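Local atomic coordinates of ribulose bisphosphate carboxylase (Pyrococcus horikoshii, PDB entry 2D69), a protein that probably catalyses carboxylation of ribulose 1,5-bisphosphate to two molecules of 3-phosphoglycerate, as part of an archaeal AMP degradation pathway. Residues 173-178 / 214-219; 321-326 / 360-365; 332-337 / 343-348. All blocks are in the same frame, centred on the assembly; numbering follows the deposited sequence.

From the N terminus, the chain first passes through its N-terminal domain and then enters the alpha/beta barrel, where all three contacts lie. Contact 1 closes a loop of 35 residues that includes strand 184-186, joining helices 167-179 and 199-217 on the barrel's outside. It is complete before contact 2 opens. Contact 2 joins helix 323-334 to helix 356-363 over 33 intervening residues. Contact 3 is nested inside that loop: it ties the later part of helix 323-334 to strand 344-348 across only five residues. The centres of contacts 2 and 3 are about 11 Å apart, whereas that of contact 1 lies about 30 Å and 27 Å from them.

Contact 1: residues 173-178 / 214-219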
# COMPACT_ATOMS: atom_id res chain seq x y z
N ILE A 173 38.76 13.73 -9.30
CA ILE A 173 39.23 13.10 -10.50
C ILE A 173 38.18 13.14 -11.60
O ILE A 173 38.51 13.44 -12.75
CB ILE A 173 39.85 11.72 -10.23
CG1 ILE A 173 40.45 11.16 -11.51
CG2 ILE A 173 38.89 10.75 -9.60
CD1 ILE A 173 41.60 12.01 -12.02
N ALA A 174 36.91 12.89 -11.26
CA ALA A 174 35.84 12.96 -12.24
C ALA A 174 35.77 14.30 -12.90
O ALA A 174 35.57 14.38 -14.08
CB ALA A 174 34.50 12.68 -11.57
N TYR A 175 35.89 15.37 -12.12
CA TYR A 175 35.83 16.75 -12.68
C TYR A 175 36.90 16.94 -13.74
O TYR A 175 36.65 17.53 -14.77
CB TYR A 175 36.04 17.78 -11.58
CG TYR A 175 35.90 19.19 -12.07
CD1 TYR A 175 37.00 19.93 -12.39
CD2 TYR A 175 34.64 19.73 -12.31
CE1 TYR A 175 36.89 21.24 -12.81
CE2 TYR A 175 34.50 21.02 -12.78
CZ TYR A 175 35.63 21.76 -13.03
OH TYR A 175 35.54 23.03 -13.52
N GLU A 176 38.10 16.46 -13.43
CA GLU A 176 39.21 16.53 -14.37
C GLU A 176 38.94 15.79 -15.67
O GLU A 176 39.15 16.33 -16.76
CB GLU A 176 40.52 15.98 -13.72
CG GLU A 176 41.11 16.81 -12.58
CD GLU A 176 41.33 18.27 -12.95
OE1 GLU A 176 40.71 19.16 -12.35
OE2 GLU A 176 42.17 18.50 -13.85
N LEU A 177 38.45 14.57 -15.55
CA LEU A 177 38.29 13.69 -16.71
C LEU A 177 37.22 14.18 -17.64
O LEU A 177 37.46 14.29 -18.86
CB LEU A 177 37.95 12.29 -16.26
CG LEU A 177 39.08 11.58 -15.53
CD1 LEU A 177 38.60 10.36 -14.82
CD2 LEU A 177 40.13 11.18 -16.49
N TRP A 178 36.07 14.49 -17.06
CA TRP A 178 34.93 15.07 -17.79
C TRP A 178 35.30 16.43 -18.40
O TRP A 178 35.08 16.63 -19.59
CB TRP A 178 33.70 15.22 -16.85
CG TRP A 178 32.86 13.98 -16.61
CD1 TRP A 178 32.61 12.97 -17.48
CD2 TRP A 178 32.14 13.65 -15.42
NE1 TRP A 178 31.75 12.06 -16.92
CE2 TRP A 178 31.44 12.46 -15.66
CE3 TRP A 178 31.96 14.29 -14.18
CZ2 TRP A 178 30.64 11.87 -14.71
CZ3 TRP A 178 31.22 13.70 -13.26
CH2 TRP A 178 30.56 12.49 -13.51
N GLU A 214 28.73 19.76 -17.45
CA GLU A 214 27.82 19.99 -18.53
C GLU A 214 27.59 21.47 -18.69
O GLU A 214 27.63 21.94 -19.81
CB GLU A 214 26.48 19.26 -18.33
CG GLU A 214 26.61 17.77 -18.61
CD GLU A 214 25.30 17.02 -18.54
OE1 GLU A 214 24.32 17.55 -18.03
OE2 GLU A 214 25.26 15.87 -18.98
N ALA A 215 27.29 22.20 -17.62
CA ALA A 215 27.05 23.64 -17.73
C ALA A 215 28.28 24.39 -18.26
O ALA A 215 28.15 25.30 -19.07
CB ALA A 215 26.57 24.22 -16.39
N GLU A 216 29.46 23.99 -17.83
CA GLU A 216 30.72 24.65 -18.16
C GLU A 216 31.21 24.34 -19.58
O GLU A 216 31.82 25.22 -20.23
CB GLU A 216 31.80 24.29 -17.12
CG GLU A 216 31.60 24.98 -15.76
CD GLU A 216 32.50 24.46 -14.64
OE1 GLU A 216 33.23 23.45 -14.84
OE2 GLU A 216 32.45 25.06 -13.52
N THR A 217 30.96 23.11 -20.07
CA THR A 217 31.49 22.71 -21.37
C THR A 217 30.49 22.77 -22.50
O THR A 217 30.90 22.66 -23.64
CB THR A 217 32.06 21.27 -21.36
OG1 THR A 217 31.08 20.34 -20.90
CG2 THR A 217 33.26 21.12 -20.41
N GLY A 218 29.20 22.88 -22.20
CA GLY A 218 28.15 22.68 -23.18
C GLY A 218 28.03 21.26 -23.74
O GLY A 218 27.29 21.10 -24.68
N GLU A 219 28.72 20.26 -23.17
CA GLU A 219 28.66 18.84 -23.61
C GLU A 219 28.09 17.91 -22.57
O GLU A 219 28.33 18.06 -21.37
CB GLU A 219 30.05 18.27 -24.00
CG GLU A 219 30.81 19.04 -25.10
CD GLU A 219 32.23 18.50 -25.29
OE1 GLU A 219 32.42 17.50 -25.94
OE2 GLU A 219 33.18 19.07 -24.74
O HOH W 1 34.28 18.10 -22.50
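Y175 and E216 carry this contact through one short hydrogen bond, Y175 OH donating to E216 OE1 at 2.7 Å. The tyrosine reaches out from helix 167-179 because its CG stands anti to the backbone N (chi1 -176°), while E216, extended beyond CG, comes to meet it from helix 199-217. Ring and carboxylate planes are 85° apart. E216 OE1 lies near the plane of the ring at its edge, 3.4 Å from Y175 CE2, and is met on its syn side, with the hydroxyl 24° out of the carboxylate plane. The packed part lies beside this bond: the Y175 side chain also touches R212 and V213 on the neighbouring helix, and A174 rests on L206. Away from the Y175-E216 bond the two segments do not meet directly; a water spans them, donating to E219 OE2 at 2.7 Å and only weakly to W178 O at 3.4 Å. On this looser side T217 OG1 accepts from E219 N at 3.3 Å, an ST turn at the end of helix 199-217. The two segments bury only 98 Å² together, as befits a surface contact between successive outer helices of the barrel. A phenylalanine here lacks the hydroxyl and would probably leave E216 OE1 without its tyrosine donor, the carboxylate then held by R212 alone among the partners described. E216 OE2 is salt-bridged to R212 NE, so both carboxylate oxygens are engaged, consistent with an ionised carboxylate, its charge compensated by R212 and further stabilised by the tyrosine hydroxyl.

Contact 2: residues 321-326 / 360-365; sequences GNYEEI and IRLFGK
The shortest sound polar bond here, G364 N to I360 O at 2.8 Å, belongs to the final turn of helix 356-363, the turn that sets L362 and F363 against Y323 and I326 of helix 323-334. Between the helices the packing is apolar and aromatic, burying 208 Å². Y323, its CG anti to the backbone N (chi1 176°), projects toward helix 356-363 and slides past F363, which runs the opposite way. Y323 CD2 comes to 3.7 Å from F363 CZ; the ring centroids are 5.5 Å apart and the planes inclined at 57°, an oblique aromatic pair. Farther along the ring, Y323 CE2 lies 4.2 Å from L362 CB. I326, one turn on from Y323 in the same helix, crosses F363 at about a right angle: the branch methyl I326 CG2 touches F363 CE2 at 3.6 Å. F363 CE2 and CZ are thus held between the tyrosine ring and the isoleucine methyl, and the same side chain also touches K327 and N330 further along helix 323-334 and A315 in a loop. G364 leaves helical geometry with positive phi, ending the helix just beyond this aromatic residue. Helices 323-334 and 356-363 precede and follow strand 344-348 in the chain, the former coming after the loop with K318, the predicted transition-state stabiliser of Rubisco; neighbouring outer helices packing side by side around the strands belong to the alpha/beta barrel.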
# COMPACT_ATOMS: atom_id res chain seq x y z
N GLY A 321 43.94 -9.11 -28.62
CA GLY A 321 43.29 -10.41 -28.59
C GLY A 321 43.10 -10.74 -30.05
O GLY A 321 43.49 -9.96 -30.93
N ASN A 322 42.50 -11.88 -30.34
CA ASN A 322 42.33 -12.29 -31.73
C ASN A 322 41.49 -11.28 -32.56
O ASN A 322 40.35 -10.96 -32.22
CB ASN A 322 41.72 -13.68 -31.79
CG ASN A 322 41.85 -14.31 -33.14
OD1 ASN A 322 42.97 -14.44 -33.68
ND2 ASN A 322 40.73 -14.72 -33.71
N TYR A 323 42.08 -10.80 -33.65
CA TYR A 323 41.39 -9.86 -34.52
C TYR A 323 40.13 -10.48 -35.12
O TYR A 323 39.08 -9.87 -35.06
CB TYR A 323 42.29 -9.36 -35.65
CG TYR A 323 41.51 -8.47 -36.58
CD1 TYR A 323 41.10 -8.92 -37.84
CD2 TYR A 323 41.09 -7.23 -36.17
CE1 TYR A 323 40.32 -8.10 -38.68
CE2 TYR A 323 40.33 -6.42 -36.99
CZ TYR A 323 39.96 -6.85 -38.25
OH TYR A 323 39.19 -6.00 -39.03
N GLU A 324 40.25 -11.67 -35.71
CA GLU A 324 39.12 -12.36 -36.33
C GLU A 324 37.91 -12.54 -35.37
O GLU A 324 36.77 -12.23 -35.73
CB GLU A 324 39.52 -13.75 -36.83
CG GLU A 324 40.72 -13.79 -37.75
CD GLU A 324 40.39 -13.39 -39.19
OE1 GLU A 324 40.07 -14.31 -40.00
OE2 GLU A 324 40.48 -12.17 -39.52
N GLU A 325 38.18 -13.07 -34.18
CA GLU A 325 37.13 -13.33 -33.18
C GLU A 325 36.47 -12.03 -32.76
O GLU A 325 35.27 -11.96 -32.65
CB GLU A 325 37.70 -14.04 -31.93
CG GLU A 325 36.68 -14.19 -30.78
CD GLU A 325 37.16 -15.08 -29.63
OE1 GLU A 325 38.36 -14.99 -29.26
OE2 GLU A 325 36.33 -15.86 -29.09
N ILE A 326 37.26 -11.00 -32.51
CA ILE A 326 36.74 -9.77 -31.98
C ILE A 326 35.87 -9.08 -33.00
O ILE A 326 34.77 -8.59 -32.66
CB ILE A 326 37.84 -8.86 -31.52
CG1 ILE A 326 38.50 -9.50 -30.28
CG2 ILE A 326 37.27 -7.45 -31.17
CD1 ILE A 326 39.78 -8.81 -29.88
N ILE A 360 40.10 2.84 -34.98
CA ILE A 360 38.98 3.26 -35.79
C ILE A 360 38.98 2.67 -37.22
O ILE A 360 37.93 2.21 -37.70
CB ILE A 360 38.85 4.80 -35.75
CG1 ILE A 360 38.37 5.21 -34.35
CG2 ILE A 360 37.87 5.30 -36.79
CD1 ILE A 360 38.53 6.69 -34.05
N ARG A 361 40.13 2.64 -37.88
CA ARG A 361 40.24 2.02 -39.21
C ARG A 361 39.72 0.59 -39.17
O ARG A 361 38.96 0.18 -40.04
CB ARG A 361 41.69 2.00 -39.64
CG ARG A 361 41.94 1.86 -41.10
CD ARG A 361 43.46 1.84 -41.42
NE ARG A 361 43.89 0.44 -41.41
CZ ARG A 361 44.74 -0.13 -40.54
NH1 ARG A 361 44.99 -1.43 -40.65
NH2 ARG A 361 45.39 0.57 -39.58
N LEU A 362 40.17 -0.16 -38.17
CA LEU A 362 39.84 -1.59 -38.03
C LEU A 362 38.44 -1.89 -37.48
O LEU A 362 37.82 -2.90 -37.84
CB LEU A 362 40.87 -2.30 -37.16
CG LEU A 362 42.28 -2.45 -37.76
CD1 LEU A 362 43.21 -3.13 -36.76
CD2 LEU A 362 42.29 -3.23 -39.07
N PHE A 363 37.96 -1.06 -36.56
CA PHE A 363 36.70 -1.38 -35.85
C PHE A 363 35.59 -0.32 -35.98
O PHE A 363 34.55 -0.47 -35.37
CB PHE A 363 36.98 -1.66 -34.37
CG PHE A 363 37.84 -2.89 -34.12
CD1 PHE A 363 39.19 -2.74 -33.82
CD2 PHE A 363 37.30 -4.16 -34.18
CE1 PHE A 363 40.01 -3.84 -33.58
CE2 PHE A 363 38.10 -5.29 -33.93
CZ PHE A 363 39.46 -5.13 -33.62
N GLY A 364 35.77 0.69 -36.79
CA GLY A 364 34.75 1.70 -37.02
C GLY A 364 34.59 2.75 -35.94
O GLY A 364 35.32 2.80 -34.96
N LYS A 365 33.60 3.63 -36.15
CA LYS A 365 33.29 4.71 -35.24
C LYS A 365 32.24 4.38 -34.19
O LYS A 365 31.99 5.19 -33.29
CB LYS A 365 32.78 5.87 -36.06
CG LYS A 365 33.84 6.37 -37.07
CD LYS A 365 33.38 7.60 -37.85
CE LYS A 365 32.36 7.28 -38.96
NZ LYS A 365 32.22 8.52 -39.79

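Contact 3: residues 332-337 / 343-348; sequences FLLSKW and VFPVAS
A beta-alpha-beta unit of the barrel, strand 309-311, helix 323-334 and strand 344-348, contains this contact, in which L333 and L334 meet V343, just before strand 344-348, and P345 within it. The one hydrogen bond across it runs from V343 N to L333 O at 3.0 Å. Its N-H...O angle of 175° is nearly straight, yet the donor stands above the carbonyl plane, 39° out of it. Around this bond the leucines divide the apolar work. L333 CG lies anti to the carbonyl carbon (chi1 -72°), which brings L333 CD2 to 4.0 Å from V343 CG1; L333 CB packs 3.6 Å from V343 O. The other methyl, L333 CD1, approaches P345 CB at 4.4 Å. L334 crosses P345 at about a right angle, with L334 CD2 4.2 Å from P345 CD and 3.7 Å from V343 O. Where the chain turns away from the helix, F332 O accepts from both N and OG of S335, the hydroxyl bond measuring 2.8 Å. L333 also packs on I310 and L334 on V140, joining the helix to the adjoining strand and to helix 139-147. Farther along lies S348, predicted to bind substrate, whose OG bonds to Q370 NE2. The end of a helix packed against the entry to the following parallel strand, with that predicted binding residue toward the strand's C-terminal side, is the layout of a TIM barrel.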
# COMPACT_ATOMS: atom_id res chain seq x y z
N PHE A 332 28.42 -8.84 -35.19
CA PHE A 332 27.17 -9.30 -34.62
C PHE A 332 26.49 -8.23 -33.76
O PHE A 332 25.33 -7.93 -33.95
CB PHE A 332 27.35 -10.56 -33.77
CG PHE A 332 26.19 -10.78 -32.87
CD1 PHE A 332 24.96 -11.19 -33.41
CD2 PHE A 332 26.27 -10.44 -31.50
CE1 PHE A 332 23.83 -11.28 -32.59
CE2 PHE A 332 25.14 -10.56 -30.68
CZ PHE A 332 23.92 -10.99 -31.23
N LEU A 333 27.20 -7.66 -32.80
CA LEU A 333 26.61 -6.65 -31.92
C LEU A 333 25.93 -5.53 -32.71
O LEU A 333 24.87 -4.98 -32.27
CB LEU A 333 27.63 -6.08 -30.95
CG LEU A 333 28.05 -7.05 -29.82
CD1 LEU A 333 29.13 -6.39 -29.01
CD2 LEU A 333 26.93 -7.45 -28.88
N LEU A 334 26.51 -5.18 -33.86
CA LEU A 334 26.03 -4.04 -34.61
C LEU A 334 25.11 -4.42 -35.75
O LEU A 334 24.57 -3.55 -36.39
CB LEU A 334 27.21 -3.21 -35.17
CG LEU A 334 28.07 -2.43 -34.18
CD1 LEU A 334 29.39 -2.04 -34.87
CD2 LEU A 334 27.33 -1.22 -33.67
N SER A 335 24.91 -5.72 -35.99
CA SER A 335 24.15 -6.18 -37.13
C SER A 335 22.65 -5.99 -36.88
O SER A 335 22.19 -5.95 -35.73
CB SER A 335 24.39 -7.68 -37.41
OG SER A 335 23.90 -8.44 -36.32
N LYS A 336 21.93 -5.82 -37.97
CA LYS A 336 20.48 -5.84 -37.99
C LYS A 336 20.03 -7.24 -37.56
O LYS A 336 20.57 -8.21 -38.00
CB LYS A 336 19.99 -5.51 -39.40
CG LYS A 336 18.69 -4.67 -39.45
CD LYS A 336 17.51 -5.40 -38.79
CE LYS A 336 16.12 -4.70 -39.01
NZ LYS A 336 15.01 -5.62 -38.79
N TRP A 337 19.07 -7.31 -36.62
CA TRP A 337 18.63 -8.56 -36.06
C TRP A 337 17.20 -8.39 -35.60
O TRP A 337 16.92 -8.19 -34.42
CB TRP A 337 19.50 -8.94 -34.87
CG TRP A 337 19.30 -10.31 -34.40
CD1 TRP A 337 18.87 -11.35 -35.15
CD2 TRP A 337 19.56 -10.84 -33.09
NE1 TRP A 337 18.85 -12.50 -34.40
CE2 TRP A 337 19.26 -12.21 -33.13
CE3 TRP A 337 20.03 -10.30 -31.89
CZ2 TRP A 337 19.42 -13.06 -32.03
CZ3 TRP A 337 20.17 -11.13 -30.79
CH2 TRP A 337 19.85 -12.52 -30.87
N VAL A 343 24.02 -2.87 -30.39
CA VAL A 343 24.77 -2.67 -29.14
C VAL A 343 26.16 -2.14 -29.43
O VAL A 343 26.87 -2.66 -30.31
CB VAL A 343 24.90 -4.05 -28.43
CG1 VAL A 343 25.88 -4.00 -27.23
CG2 VAL A 343 23.50 -4.60 -28.04
N PHE A 344 26.58 -1.10 -28.71
CA PHE A 344 27.97 -0.62 -28.77
C PHE A 344 28.96 -1.64 -28.27
O PHE A 344 28.89 -2.05 -27.12
CB PHE A 344 28.17 0.54 -27.88
CG PHE A 344 27.96 1.88 -28.54
CD1 PHE A 344 27.01 2.75 -28.05
CD2 PHE A 344 28.78 2.31 -29.58
CE1 PHE A 344 26.81 4.01 -28.62
CE2 PHE A 344 28.59 3.59 -30.16
CZ PHE A 344 27.61 4.42 -29.67
N PRO A 345 29.94 -2.01 -29.08
CA PRO A 345 31.13 -2.69 -28.53
C PRO A 345 31.94 -1.68 -27.72
O PRO A 345 31.98 -0.50 -28.12
CB PRO A 345 31.92 -3.12 -29.76
CG PRO A 345 31.04 -2.92 -30.90
CD PRO A 345 30.06 -1.80 -30.54
N VAL A 346 32.47 -2.12 -26.59
CA VAL A 346 33.28 -1.32 -25.71
C VAL A 346 34.69 -1.86 -25.88
O VAL A 346 34.97 -3.06 -25.62
CB VAL A 346 32.89 -1.45 -24.22
CG1 VAL A 346 33.88 -0.63 -23.33
CG2 VAL A 346 31.38 -1.08 -23.95
N ALA A 347 35.56 -1.00 -26.38
CA ALA A 347 36.97 -1.37 -26.58
C ALA A 347 37.83 -0.86 -25.42
O ALA A 347 37.75 0.33 -25.05
CB ALA A 347 37.46 -0.82 -27.93
N SER A 348 38.66 -1.75 -24.88
CA SER A 348 39.51 -1.48 -23.71
C SER A 348 40.72 -2.39 -23.66
O SER A 348 40.67 -3.54 -24.13
CB SER A 348 38.69 -1.65 -22.42
OG SER A 348 39.32 -1.03 -21.31